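Side-chain contacts in pyrrolysyl-tRNA synthetase (Desulfitobacterium hafniense, PDB 3DSQ), which probably charges its cognate tRNA with pyrrolysine at the expense of ATP, as a homodimeric class II aminoacyl-tRNA synthetase: residues Leu53-Gln56 and Gly57-Leu61; Arg187-Arg190 and Leu191-Met194; Arg259-Met262 and Ile263-Gly266. All blocks are in the same frame, centred on the assembly; numbering follows the deposited sequence.

Interaction 1: residues Leu53-Gln56 and Gly57-Leu61; sequences LMSQ and GKRHL
Ser55 and Arg59 meet one turn apart on the long helix 39-68, where the contact is close at the backbone and slack at the side-chain ends. The close part is a run of four alpha-helical hydrogen bonds: Gly57 N to Leu53 O at 2.9 Å, Lys58 N to Met54 O at 3.0 Å, Arg59 N to Ser55 O at 3.1 Å, and His60 N to Gln56 O. The aliphatic roots of the next turn lie over these carbonyls, with Arg59 CG 3.5 Å from Ser55 O and Lys58 CG 3.6 Å from Met54 O. Because Arg59 CG sits beside its own backbone N (chi1 -69°), the extended chain runs back past Ser55, yet its NE stays 4.2 Å from Ser55 OG and the guanidinium is met only obliquely. Lys58, bent at its last two torsions, leads its amine away from the preceding turn. Elsewhere on the helix, Leu53 is buried against Leu22 and Leu25, and Leu61 packs on Leu145 of the second subunit. The chemistry implies that main-chain bonds hold this turn, while the basic ends of Lys58 and Arg59 lie on an exposed surface and make no bond to the preceding turn.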
loop_
_atom_site.group_PDB
_atom_site.type_symbol
_atom_site.label_atom_id
_atom_site.label_comp_id
_atom_site.label_asym_id
_atom_site.label_seq_id
_atom_site.Cartn_x
_atom_site.Cartn_y
_atom_site.Cartn_z
ATOM N N LEU B 53 -21.418 -20.082 10.838
ATOM C CA LEU B 53 -20.667 -18.941 10.319
ATOM C C LEU B 53 -19.221 -19.332 10.049
ATOM O O LEU B 53 -18.628 -18.911 9.056
ATOM C CB LEU B 53 -20.723 -17.756 11.295
ATOM C CG LEU B 53 -22.123 -17.178 11.535
ATOM C CD1 LEU B 53 -22.059 -16.017 12.537
ATOM C CD2 LEU B 53 -22.710 -16.721 10.209
ATOM N N MET B 54 -18.650 -20.146 10.924
ATOM C CA MET B 54 -17.272 -20.565 10.718
ATOM C C MET B 54 -17.189 -21.389 9.439
ATOM O O MET B 54 -16.250 -21.242 8.651
ATOM C CB MET B 54 -16.770 -21.363 11.921
ATOM C CG MET B 54 -16.621 -20.492 13.173
ATOM S SD MET B 54 -16.175 -21.407 14.655
ATOM C CE MET B 54 -14.489 -21.157 14.714
ATOM N N SER B 55 -18.197 -22.230 9.226
ATOM C CA SER B 55 -18.254 -23.073 8.038
ATOM C C SER B 55 -18.292 -22.192 6.798
ATOM O O SER B 55 -17.528 -22.396 5.860
ATOM C CB SER B 55 -19.500 -23.969 8.085
ATOM O OG SER B 55 -19.612 -24.738 6.898
ATOM N N GLN B 56 -19.186 -21.210 6.792
ATOM C CA GLN B 56 -19.293 -20.295 5.662
ATOM C C GLN B 56 -17.966 -19.578 5.420
ATOM O O GLN B 56 -17.535 -19.417 4.280
ATOM C CB GLN B 56 -20.404 -19.275 5.917
ATOM C CG GLN B 56 -21.800 -19.838 5.697
ATOM C CD GLN B 56 -22.893 -18.920 6.206
ATOM O OE1 GLN B 56 -22.793 -17.694 6.109
ATOM N NE2 GLN B 56 -23.957 -19.513 6.743
ATOM N N GLY B 57 -17.311 -19.160 6.502
ATOM C CA GLY B 57 -16.034 -18.477 6.368
ATOM C C GLY B 57 -14.958 -19.335 5.727
ATOM O O GLY B 57 -14.173 -18.850 4.914
ATOM N N LYS B 58 -14.908 -20.611 6.098
ATOM C CA LYS B 58 -13.929 -21.532 5.532
ATOM C C LYS B 58 -14.163 -21.718 4.034
ATOM O O LYS B 58 -13.209 -21.808 3.273
ATOM C CB LYS B 58 -14.002 -22.891 6.240
ATOM C CG LYS B 58 -13.261 -22.947 7.572
ATOM C CD LYS B 58 -13.672 -24.165 8.403
ATOM C CE LYS B 58 -13.498 -25.486 7.649
ATOM N NZ LYS B 58 -12.072 -25.827 7.343
ATOM N N ARG B 59 -15.428 -21.780 3.618
ATOM C CA ARG B 59 -15.757 -21.938 2.200
ATOM C C ARG B 59 -15.289 -20.712 1.431
ATOM O O ARG B 59 -14.708 -20.825 0.351
ATOM C CB ARG B 59 -17.271 -22.108 1.990
ATOM C CG ARG B 59 -17.838 -23.421 2.503
ATOM C CD ARG B 59 -19.308 -23.608 2.120
ATOM N NE ARG B 59 -19.842 -24.855 2.670
ATOM C CZ ARG B 59 -21.083 -25.297 2.484
ATOM N NH1 ARG B 59 -21.946 -24.600 1.756
ATOM N NH2 ARG B 59 -21.465 -26.445 3.027
ATOM N N HIS B 60 -15.554 -19.536 1.992
ATOM C CA HIS B 60 -15.148 -18.296 1.353
ATOM C C HIS B 60 -13.642 -18.303 1.123
ATOM O O HIS B 60 -13.167 -17.937 0.042
ATOM C CB HIS B 60 -15.535 -17.099 2.218
ATOM C CG HIS B 60 -15.384 -15.784 1.522
ATOM N ND1 HIS B 60 -16.147 -15.431 0.429
ATOM C CD2 HIS B 60 -14.533 -14.750 1.738
ATOM C CE1 HIS B 60 -15.771 -14.238 -0.001
ATOM N NE2 HIS B 60 -14.793 -13.804 0.776
ATOM N N LEU B 61 -12.890 -18.734 2.134
ATOM C CA LEU B 61 -11.438 -18.781 2.017
ATOM C C LEU B 61 -10.955 -19.740 0.936
ATOM O O LEU B 61 -9.912 -19.509 0.326
ATOM C CB LEU B 61 -10.800 -19.141 3.367
ATOM C CG LEU B 61 -10.769 -17.952 4.336
ATOM C CD1 LEU B 61 -10.163 -18.344 5.678
ATOM C CD2 LEU B 61 -9.959 -16.833 3.697
#

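Interaction 2: residues Arg187-Arg190 and Leu191-Met194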
loop_
_atom_site.group_PDB
_atom_site.type_symbol
_atom_site.label_atom_id
_atom_site.label_comp_id
_atom_site.label_asym_id
_atom_site.label_seq_id
_atom_site.Cartn_x
_atom_site.Cartn_y
_atom_site.Cartn_z
ATOM N N ARG B 187 -17.729 21.516 -13.218
ATOM C CA ARG B 187 -17.259 20.911 -11.973
ATOM C C ARG B 187 -18.221 19.891 -11.371
ATOM O O ARG B 187 -17.844 18.739 -11.139
ATOM C CB ARG B 187 -16.947 21.999 -10.948
ATOM C CG ARG B 187 -15.740 22.848 -11.322
ATOM C CD ARG B 187 -15.483 23.931 -10.291
ATOM N NE ARG B 187 -16.609 24.855 -10.195
ATOM C CZ ARG B 187 -16.682 25.857 -9.327
ATOM N NH1 ARG B 187 -15.691 26.076 -8.471
ATOM N NH2 ARG B 187 -17.752 26.640 -9.309
ATOM N N HIS B 188 -19.459 20.307 -11.125
ATOM C CA HIS B 188 -20.464 19.418 -10.550
ATOM C C HIS B 188 -20.683 18.143 -11.374
ATOM O O HIS B 188 -20.932 17.076 -10.811
ATOM C CB HIS B 188 -21.785 20.174 -10.377
ATOM C CG HIS B 188 -21.733 21.242 -9.328
ATOM N ND1 HIS B 188 -21.771 20.964 -7.978
ATOM C CD2 HIS B 188 -21.619 22.587 -9.429
ATOM C CE1 HIS B 188 -21.683 22.091 -7.294
ATOM N NE2 HIS B 188 -21.589 23.091 -8.151
ATOM N N GLN B 189 -20.579 18.248 -12.696
ATOM C CA GLN B 189 -20.758 17.082 -13.562
ATOM C C GLN B 189 -19.527 16.169 -13.545
ATOM O O GLN B 189 -19.648 14.958 -13.707
ATOM C CB GLN B 189 -21.074 17.521 -14.998
ATOM C CG GLN B 189 -21.044 16.385 -16.035
ATOM C CD GLN B 189 -22.073 15.285 -15.771
ATOM O OE1 GLN B 189 -23.276 15.478 -15.956
ATOM N NE2 GLN B 189 -21.596 14.125 -15.334
ATOM N N ARG B 190 -18.340 16.743 -13.362
ATOM C CA ARG B 190 -17.128 15.931 -13.299
ATOM C C ARG B 190 -17.180 15.063 -12.055
ATOM O O ARG B 190 -16.923 13.863 -12.113
ATOM C CB ARG B 190 -15.880 16.805 -13.236
ATOM C CG ARG B 190 -15.324 17.198 -14.579
ATOM C CD ARG B 190 -14.939 15.991 -15.422
ATOM N NE ARG B 190 -14.069 16.404 -16.520
ATOM C CZ ARG B 190 -14.381 17.341 -17.411
ATOM N NH1 ARG B 190 -15.551 17.957 -17.341
ATOM N NH2 ARG B 190 -13.511 17.682 -18.355
ATOM N N LEU B 191 -17.499 15.679 -10.923
ATOM C CA LEU B 191 -17.606 14.942 -9.677
ATOM C C LEU B 191 -18.564 13.771 -9.882
ATOM O O LEU B 191 -18.307 12.664 -9.410
ATOM C CB LEU B 191 -18.096 15.860 -8.551
ATOM C CG LEU B 191 -17.007 16.820 -8.038
ATOM C CD1 LEU B 191 -17.544 17.670 -6.900
ATOM C CD2 LEU B 191 -15.793 16.013 -7.563
ATOM N N GLU B 192 -19.665 14.014 -10.594
ATOM C CA GLU B 192 -20.631 12.956 -10.879
ATOM C C GLU B 192 -19.961 11.865 -11.702
ATOM O O GLU B 192 -20.047 10.686 -11.368
ATOM C CB GLU B 192 -21.828 13.491 -11.672
ATOM C CG GLU B 192 -22.937 14.121 -10.848
ATOM C CD GLU B 192 -24.235 14.245 -11.642
ATOM O OE1 GLU B 192 -24.229 14.893 -12.715
ATOM O OE2 GLU B 192 -25.260 13.690 -11.194
ATOM N N ASP B 193 -19.303 12.265 -12.788
ATOM C CA ASP B 193 -18.615 11.316 -13.655
ATOM C C ASP B 193 -17.669 10.437 -12.843
ATOM O O ASP B 193 -17.708 9.209 -12.936
ATOM C CB ASP B 193 -17.801 12.044 -14.726
ATOM C CG ASP B 193 -18.659 12.881 -15.659
ATOM O OD1 ASP B 193 -19.793 12.452 -15.986
ATOM O OD2 ASP B 193 -18.185 13.961 -16.080
ATOM N N MET B 194 -16.810 11.079 -12.057
ATOM C CA MET B 194 -15.845 10.369 -11.227
ATOM C C MET B 194 -16.533 9.373 -10.309
ATOM O O MET B 194 -16.136 8.218 -10.230
ATOM C CB MET B 194 -15.046 11.365 -10.388
ATOM C CG MET B 194 -14.357 12.436 -11.207
ATOM S SD MET B 194 -13.377 13.537 -10.174
ATOM C CE MET B 194 -11.778 13.289 -10.871
#
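Gln189 reaches forward along helix 187-201 to Glu192 and Asp193, three and four residues on. From its CB the chain first runs opposite the backbone N (chi1 170°) and then bends at chi2 (62°), which carries the amide across the next turn. CG comes within 3.7 Å of Asp193 OD2. Further out, CD lies between two acids, 3.6 Å from Asp193 OD1 and 3.8 Å from Glu192 OE1. At the tip, OE1 stands 3.4 Å from Glu192 OE1, two acceptors with no bond between them, while NE2 turns to Asp193 OD1. That last bond is weak and bent, and its modelled length is so short that its details are doubtful, although the amide and carboxylate planes are turned only 22° from each other. Asp193 OD2 is also close to Gln189 O, at 3.0 Å, an acceptor pair with no hydrogen bond. This polar side belongs to an amphipathic helix laid on the largely antiparallel sheet characteristic of the class II synthetase core: its inner side sets Leu191 on Val221, Met235 and Val251, and Met194 on Val251 and Phe89. Arg190 lies between the two sides. Its CD passes 3.9 Å from Asp193 OD2, but the guanidinium is drawn elsewhere, NE forming a salt bridge with Glu179 and NH1 another with Glu186, so the opposite charge of Asp193 acts on it, if at all, from a distance. One residue further on, Met194 N meets Arg190 O at 2.8 Å in an almost straight bond, and Met194 CG rests on the same carbonyl oxygen.

Interaction 3: residues Arg259-Met262 and Ile263-Gly266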
loop_
_atom_site.group_PDB
_atom_site.type_symbol
_atom_site.label_atom_id
_atom_site.label_comp_id
_atom_site.label_asym_id
_atom_site.label_seq_id
_atom_site.Cartn_x
_atom_site.Cartn_y
_atom_site.Cartn_z
ATOM N N ARG B 259 -14.276 0.834 3.727
ATOM C CA ARG B 259 -15.651 1.207 4.003
ATOM C C ARG B 259 -16.538 0.878 2.797
ATOM O O ARG B 259 -17.671 0.436 2.955
ATOM C CB ARG B 259 -15.743 2.693 4.347
ATOM C CG ARG B 259 -17.151 3.137 4.659
ATOM C CD ARG B 259 -17.207 4.557 5.194
ATOM N NE ARG B 259 -18.594 4.971 5.401
ATOM C CZ ARG B 259 -18.964 6.119 5.961
ATOM N NH1 ARG B 259 -18.047 6.984 6.378
ATOM N NH2 ARG B 259 -20.255 6.401 6.104
ATOM N N LEU B 260 -16.019 1.104 1.595
ATOM C CA LEU B 260 -16.768 0.789 0.385
ATOM C C LEU B 260 -17.048 -0.703 0.391
ATOM O O LEU B 260 -18.183 -1.131 0.202
ATOM C CB LEU B 260 -15.963 1.127 -0.876
ATOM C CG LEU B 260 -16.022 2.509 -1.537
ATOM C CD1 LEU B 260 -15.444 2.379 -2.946
ATOM C CD2 LEU B 260 -17.456 3.018 -1.636
ATOM N N LEU B 261 -15.999 -1.494 0.615
ATOM C CA LEU B 261 -16.134 -2.946 0.643
ATOM C C LEU B 261 -17.131 -3.430 1.680
ATOM O O LEU B 261 -17.932 -4.331 1.405
ATOM C CB LEU B 261 -14.776 -3.612 0.898
ATOM C CG LEU B 261 -13.833 -3.612 -0.305
ATOM C CD1 LEU B 261 -12.497 -4.161 0.103
ATOM C CD2 LEU B 261 -14.435 -4.435 -1.449
ATOM N N MET B 262 -17.083 -2.846 2.875
ATOM C CA MET B 262 -18.003 -3.249 3.927
ATOM C C MET B 262 -19.456 -3.015 3.501
ATOM O O MET B 262 -20.341 -3.837 3.757
ATOM C CB MET B 262 -17.717 -2.470 5.212
ATOM C CG MET B 262 -18.830 -2.574 6.247
ATOM S SD MET B 262 -18.388 -1.754 7.804
ATOM C CE MET B 262 -18.476 -0.050 7.303
ATOM N N ILE B 263 -19.683 -1.880 2.853
ATOM C CA ILE B 263 -21.007 -1.493 2.395
ATOM C C ILE B 263 -21.480 -2.356 1.218
ATOM O O ILE B 263 -22.616 -2.805 1.197
ATOM C CB ILE B 263 -21.004 0.011 2.036
ATOM C CG1 ILE B 263 -20.813 0.818 3.328
ATOM C CG2 ILE B 263 -22.281 0.397 1.318
ATOM C CD1 ILE B 263 -20.541 2.300 3.125
ATOM N N ARG B 264 -20.605 -2.611 0.257
ATOM C CA ARG B 264 -20.974 -3.440 -0.878
ATOM C C ARG B 264 -21.257 -4.865 -0.428
ATOM O O ARG B 264 -22.260 -5.461 -0.804
ATOM C CB ARG B 264 -19.845 -3.462 -1.902
ATOM C CG ARG B 264 -20.071 -4.428 -3.043
ATOM C CD ARG B 264 -18.883 -5.353 -3.192
ATOM N NE ARG B 264 -17.888 -4.801 -4.096
ATOM C CZ ARG B 264 -16.673 -5.304 -4.281
ATOM N NH1 ARG B 264 -16.281 -6.381 -3.620
ATOM N NH2 ARG B 264 -15.855 -4.735 -5.148
ATOM N N GLU B 265 -20.363 -5.407 0.387
ATOM C CA GLU B 265 -20.486 -6.776 0.863
ATOM C C GLU B 265 -21.434 -6.969 2.032
ATOM O O GLU B 265 -21.845 -8.089 2.323
ATOM C CB GLU B 265 -19.097 -7.311 1.219
ATOM C CG GLU B 265 -18.188 -7.385 0.007
ATOM C CD GLU B 265 -18.766 -8.291 -1.068
ATOM O OE1 GLU B 265 -18.674 -7.946 -2.266
ATOM O OE2 GLU B 265 -19.311 -9.353 -0.709
ATOM N N GLY B 266 -21.786 -5.880 2.700
ATOM C CA GLY B 266 -22.683 -5.992 3.832
ATOM C C GLY B 266 -22.076 -6.766 4.992
ATOM O O GLY B 266 -22.758 -7.567 5.615
#
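Leu260 O accepts the backbone N of Arg264 at 2.8 Å, a nearly straight bond within the short helix 257-265. This helix follows strand 250-256 in the strand-helix unit recognisable as motif 3 of the class II synthetases. In relatives the motif's arginine contacts ATP; Arg259 stands at that position, which makes a similar role likely here, and its side chain lies about 6 Å from the bound sodium ion. Towards the end of the helix Glu265 N bonds to Leu261 O, and the last turn closes with Gly266 N on Met262 O, a weak, strongly bent bond. Gly266 then leaves the helix with positive phi.

Arg264 supplies the polar side of the contact. Bent at chi2 and chi3 (-90°), it folds back alongside Leu261, and the two chains point the same way. The methyl Leu261 CD2 covers one guanidinium face, 3.4 Å above the plane but offset toward the rim, and is nearest to NH1. That same NH1 makes a salt bridge with Glu265 OE1 at 3.2 Å, meeting the oxygen on its anti side and leaving from near the guanidinium plane, while NE bonds to Ala202 O. These bonds fix the rotation of the group and hold its face against the leucine. A leucine in place of Arg264 would probably leave Glu265 without its charge partner and Ala202 O without this donor, freeing the carboxylate to turn.

On another side of the helix, Ile263 packs against Leu228 and Leu230 of the sheet and reaches back to Arg259: Ile263 CD1 lies 3.8 Å from Arg259 CG, at the edge of the guanidinium and close to its plane.

How the interactions relate
Along the chain the three contacts follow in series, each within a single helix. Interaction 1 lies on helix 39-68, whose neighbours include the second subunit. Interactions 2 and 3, on helices 187-201 and 257-265, both fall within the class II core and share the large mixed sheet, each touching strand 228-236. Their centres are about 23 Å apart, and Arg264 of helix 257-265 bonds to Ala202, just past the end of helix 187-201. The centre of interaction 1 is about 18 Å from that of interaction 3 but about 40 Å from that of interaction 2, across the centre of the chain. Interaction 3 thus lies between a helix reaching the dimer partner and one lying on the sheet.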